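Local coordinates for putative PAS/PAC sensor protein (Nakamurella multipartita DSM 44233, PDB 6HMJ) that senses blue light through a flavin-binding light-oxygen-voltage domain and mediates RNA binding and translational regulation, probably with its ANTAR domain as the RNA-binding part, at residues Ala10-Asp18 against Gly26-Leu34; Val247-Thr255 against Arg339-Leu348. All coordinates share one frame; numbering follows the deposited sequence.

Contact 1 (Ala10-Asp18 against Gly26-Leu34); sequences ASFGSFVLD and GSDELALVL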
loop_
_atom_site.group_PDB
_atom_site.type_symbol
_atom_site.label_atom_id
_atom_site.label_comp_id
_atom_site.label_asym_id
_atom_site.label_seq_id
_atom_site.Cartn_x
_atom_site.Cartn_y
_atom_site.Cartn_z
ATOM N N ALA A 10 13.770 36.589 20.024
ATOM C CA ALA A 10 13.453 37.172 21.323
ATOM C C ALA A 10 13.622 38.691 21.295
ATOM O O ALA A 10 14.743 39.196 21.238
ATOM C CB ALA A 10 14.332 36.559 22.405
ATOM N N SER A 11 12.504 39.413 21.333
ATOM C CA SER A 11 12.503 40.873 21.326
ATOM C C SER A 11 12.160 41.354 22.732
ATOM O O SER A 11 11.031 41.170 23.201
ATOM C CB SER A 11 11.514 41.417 20.298
ATOM O OG SER A 11 11.566 42.833 20.235
ATOM N N PHE A 12 13.129 41.975 23.396
ATOM C CA PHE A 12 12.949 42.406 24.771
ATOM C C PHE A 12 13.739 43.683 25.007
ATOM O O PHE A 12 14.674 44.007 24.271
ATOM C CB PHE A 12 13.398 41.321 25.756
ATOM C CG PHE A 12 14.870 41.028 25.698
ATOM C CD1 PHE A 12 15.378 40.141 24.768
ATOM C CD2 PHE A 12 15.745 41.641 26.578
ATOM C CE1 PHE A 12 16.730 39.871 24.716
ATOM C CE2 PHE A 12 17.101 41.373 26.527
ATOM C CZ PHE A 12 17.591 40.490 25.598
ATOM N N GLY A 13 13.343 44.407 26.052
ATOM C CA GLY A 13 14.059 45.593 26.466
ATOM C C GLY A 13 14.149 45.638 27.977
ATOM O O GLY A 13 13.410 44.952 28.686
ATOM N N SER A 14 15.072 46.464 28.461
ATOM C CA SER A 14 15.385 46.517 29.880
ATOM C C SER A 14 15.362 47.956 30.373
ATOM O O SER A 14 15.473 48.905 29.595
ATOM C CB SER A 14 16.762 45.898 30.165
ATOM O OG SER A 14 17.772 46.542 29.405
ATOM N N PHE A 15 15.210 48.100 31.688
ATOM C CA PHE A 15 15.360 49.396 32.331
ATOM C C PHE A 15 15.921 49.194 33.730
ATOM O O PHE A 15 15.854 48.100 34.299
ATOM C CB PHE A 15 14.034 50.174 32.397
ATOM C CG PHE A 15 12.977 49.534 33.267
ATOM C CD1 PHE A 15 13.085 49.552 34.652
ATOM C CD2 PHE A 15 11.854 48.954 32.701
ATOM C CE1 PHE A 15 12.113 48.978 35.448
ATOM C CE2 PHE A 15 10.876 48.382 33.497
ATOM C CZ PHE A 15 11.007 48.396 34.871
ATOM N N VAL A 16 16.471 50.271 34.280
ATOM C CA VAL A 16 16.934 50.304 35.660
ATOM C C VAL A 16 16.322 51.530 36.322
ATOM O O VAL A 16 16.327 52.624 35.742
ATOM C CB VAL A 16 18.470 50.338 35.764
ATOM C CG1 VAL A 16 18.905 50.257 37.222
ATOM C CG2 VAL A 16 19.081 49.201 34.961
ATOM N N LEU A 17 15.802 51.352 37.530
ATOM C CA LEU A 17 15.082 52.406 38.236
ATOM C C LEU A 17 15.744 52.595 39.592
ATOM O O LEU A 17 15.706 51.693 40.434
ATOM C CB LEU A 17 13.602 52.055 38.390
ATOM C CG LEU A 17 12.726 53.107 39.071
ATOM C CD1 LEU A 17 12.590 54.345 38.197
ATOM C CD2 LEU A 17 11.361 52.520 39.395
ATOM N N ASP A 18 16.345 53.764 39.799
ATOM C CA ASP A 18 16.979 54.068 41.075
ATOM C C ASP A 18 15.920 54.293 42.145
ATOM O O ASP A 18 14.941 55.013 41.928
ATOM C CB ASP A 18 17.879 55.296 40.939
ATOM C CG ASP A 18 19.023 55.072 39.970
ATOM O OD1 ASP A 18 19.181 53.929 39.488
ATOM O OD2 ASP A 18 19.770 56.034 39.693
ATOM N N GLY A 26 16.119 53.614 30.434
ATOM C CA GLY A 26 15.624 52.604 29.514
ATOM C C GLY A 26 16.578 52.407 28.347
ATOM O O GLY A 26 17.138 53.366 27.819
ATOM N N SER A 27 16.753 51.147 27.958
ATOM C CA SER A 27 17.674 50.808 26.889
ATOM C C SER A 27 17.103 51.213 25.533
ATOM O O SER A 27 15.894 51.400 25.365
ATOM C CB SER A 27 17.967 49.309 26.889
ATOM O OG SER A 27 16.863 48.579 26.379
ATOM N N ASP A 28 18.003 51.349 24.555
ATOM C CA ASP A 28 17.564 51.549 23.180
ATOM C C ASP A 28 16.604 50.446 22.758
ATOM O O ASP A 28 15.624 50.695 22.046
ATOM C CB ASP A 28 18.764 51.594 22.231
ATOM C CG ASP A 28 19.716 52.727 22.551
ATOM O OD1 ASP A 28 19.473 53.446 23.544
ATOM O OD2 ASP A 28 20.652 52.956 21.753
ATOM N N GLU A 29 16.873 49.213 23.190
ATOM C CA GLU A 29 16.016 48.093 22.825
ATOM C C GLU A 29 14.631 48.219 23.445
ATOM O O GLU A 29 13.643 47.784 22.841
ATOM C CB GLU A 29 16.684 46.786 23.240
ATOM C CG GLU A 29 18.010 46.536 22.524
ATOM C CD GLU A 29 19.216 47.049 23.294
ATOM O OE1 GLU A 29 19.137 47.162 24.536
ATOM O OE2 GLU A 29 20.250 47.328 22.653
ATOM N N LEU A 30 14.532 48.802 24.642
ATOM C CA LEU A 30 13.219 49.024 25.240
ATOM C C LEU A 30 12.405 50.006 24.408
ATOM O O LEU A 30 11.207 49.802 24.186
ATOM C CB LEU A 30 13.367 49.521 26.678
ATOM C CG LEU A 30 12.080 49.931 27.402
ATOM C CD1 LEU A 30 10.972 48.906 27.215
ATOM C CD2 LEU A 30 12.352 50.137 28.885
ATOM N N ALA A 31 13.041 51.079 23.931
ATOM C CA ALA A 31 12.344 52.007 23.048
ATOM C C ALA A 31 11.786 51.288 21.827
ATOM O O ALA A 31 10.631 51.507 21.439
ATOM C CB ALA A 31 13.291 53.130 22.623
ATOM N N LEU A 32 12.586 50.413 21.214
ATOM C CA LEU A 32 12.137 49.707 20.017
ATOM C C LEU A 32 10.984 48.763 20.326
ATOM O O LEU A 32 10.020 48.684 19.555
ATOM C CB LEU A 32 13.302 48.943 19.390
ATOM C CG LEU A 32 14.353 49.812 18.695
ATOM C CD1 LEU A 32 15.638 49.032 18.478
ATOM C CD2 LEU A 32 13.814 50.338 17.370
ATOM N N VAL A 33 11.062 48.034 21.442
ATOM C CA VAL A 33 9.973 47.137 21.814
ATOM C C VAL A 33 8.660 47.902 21.902
ATOM O O VAL A 33 7.612 47.422 21.454
ATOM C CB VAL A 33 10.297 46.422 23.139
ATOM C CG1 VAL A 33 9.054 45.737 23.691
ATOM C CG2 VAL A 33 11.412 45.410 22.936
ATOM N N LEU A 34 8.692 49.103 22.486
ATOM C CA LEU A 34 7.464 49.875 22.633
ATOM C C LEU A 34 6.967 50.398 21.289
ATOM O O LEU A 34 5.754 50.551 21.100
ATOM C CB LEU A 34 7.693 51.025 23.614
ATOM C CG LEU A 34 8.118 50.600 25.025
ATOM C CD1 LEU A 34 8.308 51.808 25.936
ATOM C CD2 LEU A 34 7.117 49.625 25.636
HETATM O O HOH W 1 17.768 45.851 26.824
#

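Contact 2 (Val247-Thr255 against Arg339-Leu348); sequences VAITVADVT and RVTHYIGYQL. With FMN (flavin mononucleotide), chain E.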
loop_
_atom_site.group_PDB
_atom_site.type_symbol
_atom_site.label_atom_id
_atom_site.label_comp_id
_atom_site.label_asym_id
_atom_site.label_seq_id
_atom_site.Cartn_x
_atom_site.Cartn_y
_atom_site.Cartn_z
ATOM N N VAL A 247 -5.506 -28.641 -18.283
ATOM C CA VAL A 247 -6.718 -28.461 -17.496
ATOM C C VAL A 247 -7.323 -29.830 -17.213
ATOM O O VAL A 247 -7.090 -30.808 -17.931
ATOM C CB VAL A 247 -7.743 -27.537 -18.192
ATOM C CG1 VAL A 247 -7.168 -26.145 -18.361
ATOM C CG2 VAL A 247 -8.171 -28.106 -19.539
ATOM N N ALA A 248 -8.123 -29.890 -16.153
ATOM C CA ALA A 248 -8.631 -31.168 -15.674
ATOM C C ALA A 248 -9.702 -31.706 -16.609
ATOM O O ALA A 248 -10.557 -30.963 -17.097
ATOM C CB ALA A 248 -9.200 -31.020 -14.262
ATOM N N ILE A 249 -9.645 -33.013 -16.859
ATOM C CA ILE A 249 -10.637 -33.711 -17.665
ATOM C C ILE A 249 -11.065 -34.961 -16.907
ATOM O O ILE A 249 -10.218 -35.716 -16.417
ATOM C CB ILE A 249 -10.082 -34.080 -19.055
ATOM C CG1 ILE A 249 -9.581 -32.821 -19.772
ATOM C CG2 ILE A 249 -11.150 -34.802 -19.886
ATOM C CD1 ILE A 249 -8.938 -33.088 -21.113
ATOM N N THR A 250 -12.375 -35.167 -16.800
ATOM C CA THR A 250 -12.924 -36.342 -16.142
ATOM C C THR A 250 -14.098 -36.867 -16.954
ATOM O O THR A 250 -14.791 -36.108 -17.641
ATOM C CB THR A 250 -13.373 -36.031 -14.707
ATOM O OG1 THR A 250 -14.291 -34.931 -14.719
ATOM C CG2 THR A 250 -12.176 -35.683 -13.837
ATOM N N VAL A 251 -14.313 -38.176 -16.873
ATOM C CA VAL A 251 -15.435 -38.830 -17.536
ATOM C C VAL A 251 -16.160 -39.695 -16.516
ATOM O O VAL A 251 -15.523 -40.427 -15.748
ATOM C CB VAL A 251 -14.985 -39.681 -18.739
ATOM C CG1 VAL A 251 -16.196 -40.269 -19.453
ATOM C CG2 VAL A 251 -14.140 -38.851 -19.698
ATOM N N ALA A 252 -17.484 -39.610 -16.512
ATOM C CA ALA A 252 -18.324 -40.420 -15.645
ATOM C C ALA A 252 -19.263 -41.251 -16.506
ATOM O O ALA A 252 -19.772 -40.775 -17.526
ATOM C CB ALA A 252 -19.127 -39.552 -14.676
ATOM N N ASP A 253 -19.487 -42.491 -16.089
ATOM C CA ASP A 253 -20.378 -43.419 -16.782
ATOM C C ASP A 253 -21.751 -43.350 -16.126
ATOM O O ASP A 253 -21.967 -43.915 -15.051
ATOM C CB ASP A 253 -19.808 -44.834 -16.747
ATOM C CG ASP A 253 -20.653 -45.824 -17.517
ATOM O OD1 ASP A 253 -21.754 -45.448 -17.965
ATOM O OD2 ASP A 253 -20.212 -46.981 -17.678
ATOM N N VAL A 254 -22.690 -42.658 -16.780
ATOM C CA VAL A 254 -24.038 -42.517 -16.231
ATOM C C VAL A 254 -24.901 -43.732 -16.514
ATOM O O VAL A 254 -26.084 -43.739 -16.148
ATOM C CB VAL A 254 -24.732 -41.247 -16.765
ATOM C CG1 VAL A 254 -24.015 -40.001 -16.247
ATOM C CG2 VAL A 254 -24.777 -41.245 -18.287
ATOM N N THR A 255 -24.350 -44.758 -17.165
ATOM C CA THR A 255 -25.025 -46.042 -17.301
ATOM C C THR A 255 -24.791 -46.941 -16.096
ATOM O O THR A 255 -25.551 -47.893 -15.890
ATOM C CB THR A 255 -24.540 -46.749 -18.576
ATOM O OG1 THR A 255 -25.098 -46.102 -19.727
ATOM C CG2 THR A 255 -24.925 -48.226 -18.585
ATOM N N ARG A 339 -28.484 -42.096 -26.980
ATOM C CA ARG A 339 -28.547 -42.296 -25.540
ATOM C C ARG A 339 -27.336 -41.660 -24.870
ATOM O O ARG A 339 -26.201 -41.860 -25.313
ATOM C CB ARG A 339 -28.589 -43.794 -25.232
ATOM C CG ARG A 339 -28.577 -44.165 -23.757
ATOM C CD ARG A 339 -28.160 -45.618 -23.593
ATOM N NE ARG A 339 -28.238 -46.080 -22.212
ATOM C CZ ARG A 339 -27.705 -47.217 -21.775
ATOM N NH1 ARG A 339 -27.043 -48.009 -22.609
ATOM N NH2 ARG A 339 -27.827 -47.560 -20.501
ATOM N N VAL A 340 -27.582 -40.903 -23.803
ATOM C CA VAL A 340 -26.492 -40.336 -23.015
ATOM C C VAL A 340 -25.873 -41.466 -22.201
ATOM O O VAL A 340 -26.489 -41.976 -21.262
ATOM C CB VAL A 340 -26.979 -39.203 -22.106
ATOM C CG1 VAL A 340 -25.815 -38.635 -21.303
ATOM C CG2 VAL A 340 -27.646 -38.107 -22.921
ATOM N N THR A 341 -24.654 -41.858 -22.556
ATOM C CA THR A 341 -23.957 -42.924 -21.849
ATOM C C THR A 341 -22.886 -42.407 -20.897
ATOM O O THR A 341 -22.657 -43.029 -19.856
ATOM C CB THR A 341 -23.346 -43.914 -22.849
ATOM O OG1 THR A 341 -22.216 -43.327 -23.500
ATOM C CG2 THR A 341 -24.360 -44.311 -23.899
ATOM N N HIS A 342 -22.237 -41.285 -21.211
ATOM C CA HIS A 342 -21.238 -40.692 -20.331
ATOM C C HIS A 342 -21.463 -39.187 -20.213
ATOM O O HIS A 342 -22.284 -38.593 -20.918
ATOM C CB HIS A 342 -19.800 -40.940 -20.820
ATOM C CG HIS A 342 -19.391 -42.380 -20.824
ATOM N ND1 HIS A 342 -19.865 -43.287 -21.746
ATOM C CD2 HIS A 342 -18.549 -43.069 -20.017
ATOM C CE1 HIS A 342 -19.328 -44.471 -21.512
ATOM N NE2 HIS A 342 -18.528 -44.366 -20.466
ATOM N N TYR A 343 -20.718 -38.583 -19.288
ATOM C CA TYR A 343 -20.627 -37.139 -19.126
ATOM C C TYR A 343 -19.157 -36.780 -18.969
ATOM O O TYR A 343 -18.404 -37.506 -18.313
ATOM C CB TYR A 343 -21.409 -36.641 -17.896
ATOM C CG TYR A 343 -22.721 -35.946 -18.207
ATOM C CD1 TYR A 343 -23.900 -36.668 -18.333
ATOM C CD2 TYR A 343 -22.780 -34.568 -18.361
ATOM C CE1 TYR A 343 -25.097 -36.038 -18.610
ATOM C CE2 TYR A 343 -23.972 -33.929 -18.638
ATOM C CZ TYR A 343 -25.128 -34.670 -18.760
ATOM O OH TYR A 343 -26.324 -34.049 -19.037
ATOM N N ILE A 344 -18.748 -35.672 -19.575
ATOM C CA ILE A 344 -17.391 -35.161 -19.433
ATOM C C ILE A 344 -17.433 -33.948 -18.516
ATOM O O ILE A 344 -18.347 -33.120 -18.607
ATOM C CB ILE A 344 -16.762 -34.797 -20.791
ATOM C CG1 ILE A 344 -16.919 -35.952 -21.781
ATOM C CG2 ILE A 344 -15.284 -34.453 -20.609
ATOM C CD1 ILE A 344 -16.466 -35.616 -23.182
ATOM N N GLY A 345 -16.454 -33.857 -17.628
ATOM C CA GLY A 345 -16.339 -32.733 -16.709
ATOM C C GLY A 345 -14.985 -32.065 -16.858
ATOM O O GLY A 345 -13.962 -32.743 -16.951
ATOM N N TYR A 346 -14.992 -30.735 -16.879
ATOM C CA TYR A 346 -13.779 -29.930 -17.028
ATOM C C TYR A 346 -13.690 -28.993 -15.827
ATOM O O TYR A 346 -14.265 -27.904 -15.840
ATOM C CB TYR A 346 -13.793 -29.142 -18.343
ATOM C CG TYR A 346 -14.225 -29.951 -19.540
ATOM C CD1 TYR A 346 -15.571 -30.157 -19.812
ATOM C CD2 TYR A 346 -13.289 -30.507 -20.404
ATOM C CE1 TYR A 346 -15.974 -30.896 -20.903
ATOM C CE2 TYR A 346 -13.681 -31.248 -21.500
ATOM C CZ TYR A 346 -15.024 -31.441 -21.744
ATOM O OH TYR A 346 -15.425 -32.179 -22.836
ATOM N N GLN A 347 -12.958 -29.408 -14.798
ATOM C CA GLN A 347 -12.852 -28.617 -13.582
ATOM C C GLN A 347 -11.821 -27.509 -13.754
ATOM O O GLN A 347 -10.757 -27.714 -14.349
ATOM C CB GLN A 347 -12.473 -29.503 -12.396
ATOM C CG GLN A 347 -13.511 -30.563 -12.044
ATOM C CD GLN A 347 -13.390 -31.827 -12.881
ATOM O OE1 GLN A 347 -12.568 -31.914 -13.794
ATOM N NE2 GLN A 347 -14.210 -32.820 -12.562
ATOM N N LEU A 348 -12.149 -26.326 -13.232
ATOM C CA LEU A 348 -11.286 -25.153 -13.321
ATOM C C LEU A 348 -11.259 -24.452 -11.973
ATOM O O LEU A 348 -12.314 -24.184 -11.389
ATOM C CB LEU A 348 -11.772 -24.176 -14.399
ATOM C CG LEU A 348 -11.679 -24.646 -15.850
ATOM C CD1 LEU A 348 -12.447 -23.703 -16.755
ATOM C CD2 LEU A 348 -10.224 -24.741 -16.295
HETATM N N1 FMN E . -19.377 -32.092 -8.353
HETATM C C2 FMN E . -18.484 -31.337 -7.676
HETATM O O2 FMN E . -18.828 -30.819 -6.592
HETATM N N3 FMN E . -17.235 -31.120 -8.121
HETATM C C4 FMN E . -16.780 -31.631 -9.269
HETATM O O4 FMN E . -15.612 -31.407 -9.651
HETATM C C4A FMN E . -17.693 -32.470 -10.072
HETATM N N5 FMN E . -17.313 -33.025 -11.239
HETATM C C5A FMN E . -18.175 -33.788 -11.950
HETATM C C6 FMN E . -17.748 -34.340 -13.153
HETATM C C7 FMN E . -18.605 -35.130 -13.904
HETATM C C7M FMN E . -18.122 -35.722 -15.202
HETATM C C8 FMN E . -19.990 -35.378 -13.423
HETATM C C8M FMN E . -20.956 -36.224 -14.209
HETATM C C9 FMN E . -20.420 -34.823 -12.226
HETATM C C9A FMN E . -19.566 -34.033 -11.462
HETATM N N10 FMN E . -19.976 -33.455 -10.232
HETATM C C10 FMN E . -19.053 -32.669 -9.529
HETATM C "C1'" FMN E . -21.318 -33.615 -9.661
HETATM C "C2'" FMN E . -21.343 -34.752 -8.658
HETATM O "O2'" FMN E . -20.483 -35.815 -9.074
HETATM C "C3'" FMN E . -22.764 -35.266 -8.532
HETATM O "O3'" FMN E . -23.211 -35.713 -9.822
HETATM C "C4'" FMN E . -23.741 -34.214 -8.031
HETATM O "O4'" FMN E . -23.320 -33.711 -6.763
HETATM C "C5'" FMN E . -25.102 -34.891 -7.962
HETATM O "O5'" FMN E . -25.745 -34.670 -6.715
HETATM P P FMN E . -25.741 -35.839 -5.614
HETATM O O1P FMN E . -26.485 -35.201 -4.469
HETATM O O2P FMN E . -26.466 -36.976 -6.295
HETATM O O3P FMN E . -24.284 -36.148 -5.372
HETATM O O HOH W 2 -8.028 -27.488 -14.258
HETATM O O HOH W 3 -10.910 -27.991 -17.436
HETATM O O HOH W 4 -17.941 -46.496 -19.104
#

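Contact 1 (Ala10-Asp18 against Gly26-Leu34)
L30 lays its CD2 methyl against the carbonyl of S14 and the CB of F15, the latter 3.9 Å away, and the same methyl sits at the edge of the F15 ring, near its plane. The two segments belong to the N-terminal PAS domain: strand 11-18 is crossed by helix 28-34, whose short axis passes 5.9 Å from that of the strand at 127° to it. CG of L30 stands anti to the backbone N (chi1 174°), which carries the branch along the strand toward F15, while I110 and F24 also touch L30. G13 is where the backbones come together, its CA 3.7 Å from L30 N; a CB there would point at the helix and collide with L30 CA. One turn on, CG2 of V33 packs on the F12-G13 peptide and reaches S11 OG. At the helix start F15 and G26 form an antiparallel non-hydrogen-bonded pair, and next to it S27 N donates to S14 O at 3.1 Å in a nearly straight bond (169°). S27 is also the N-cap, its OG accepting from L30 N at 2.9 Å. E29 turns its carboxylate to two partners: OE2 forms a salt bridge with R72 of the second subunit, while OE1 accepts from a water that also bonds S14 OG at 2.7 Å and S27 OG at 2.9 Å.

Contact 2 (Val247-Thr255 against Arg339-Leu348)
T250 pairs with G345 and A252 with Y343 as antiparallel hydrogen-bonded pairs, V251-I344 and D253-H342 being the non-hydrogen-bonded ones, and the strand axes run 155° apart. Near H342, strand 340-346 bulges against its other neighbour, strand 323-334: T341 and H342 both face V333, a classic beta bulge. There the D253 carboxylate stacks on the H342 ring with the planes 23° apart, OD1 over one face near the rim, and a water bridges OD2 to NE2. OD1 also closes an Asx turn by accepting from T255 N at 2.8 Å. V254 CG1 leans on Y343 CD1, whose hydroxyl is held by D308 O. On the face bearing T250, A252 and Y343 lies the flavin: CB of A252 is 3.8 Å and CB of Y343 3.7 Å from its C8M methyl. T250 OG1 sits between its own N and carbonyl carbon (chi1 55°), where it donates to G345 O from above the carbonyl plane and accepts from Q347 NE2 at 3.0 Å, close to the Q347 amide plane. That NE2 also makes a weak 3.4 Å bond to flavin N5, and Q347 CG lies 3.3 Å from O4. A valine in place of T250 would lack the bond to G345 O and would probably cost the Q347 amide its stronger acceptor, leaving NE2 the weak bond to N5 and the amide freer to turn. An antiparallel pair with a glutamine amide beside flavin N5 is characteristic of the FMN pocket of LOV domains, a branch of the PAS fold, where this amide is thought to respond to flavin-cysteine adduct formation.

How the contacts relate
The two contacts belong to different PAS domains at opposite ends of an elongated chain, their centres 101 Å apart and their nearest atoms about 73 Å apart. They follow in series: contact 1 closes near the N-terminus, then come the long helix 114-149, which runs into the ANTAR region, and helices 154-167 and 172-185, and only afterwards does contact 2 open. They share no sheet. Contact 1 lies on the five-stranded sheet that includes strand 11-18, contact 2 on the antiparallel sheet of the flavin-binding PAS domain. Both touch the second subunit. Neither touches the other, so any coupling between the flavin pocket and the N-terminal PAS domain would probably run through the intervening helices or the dimer.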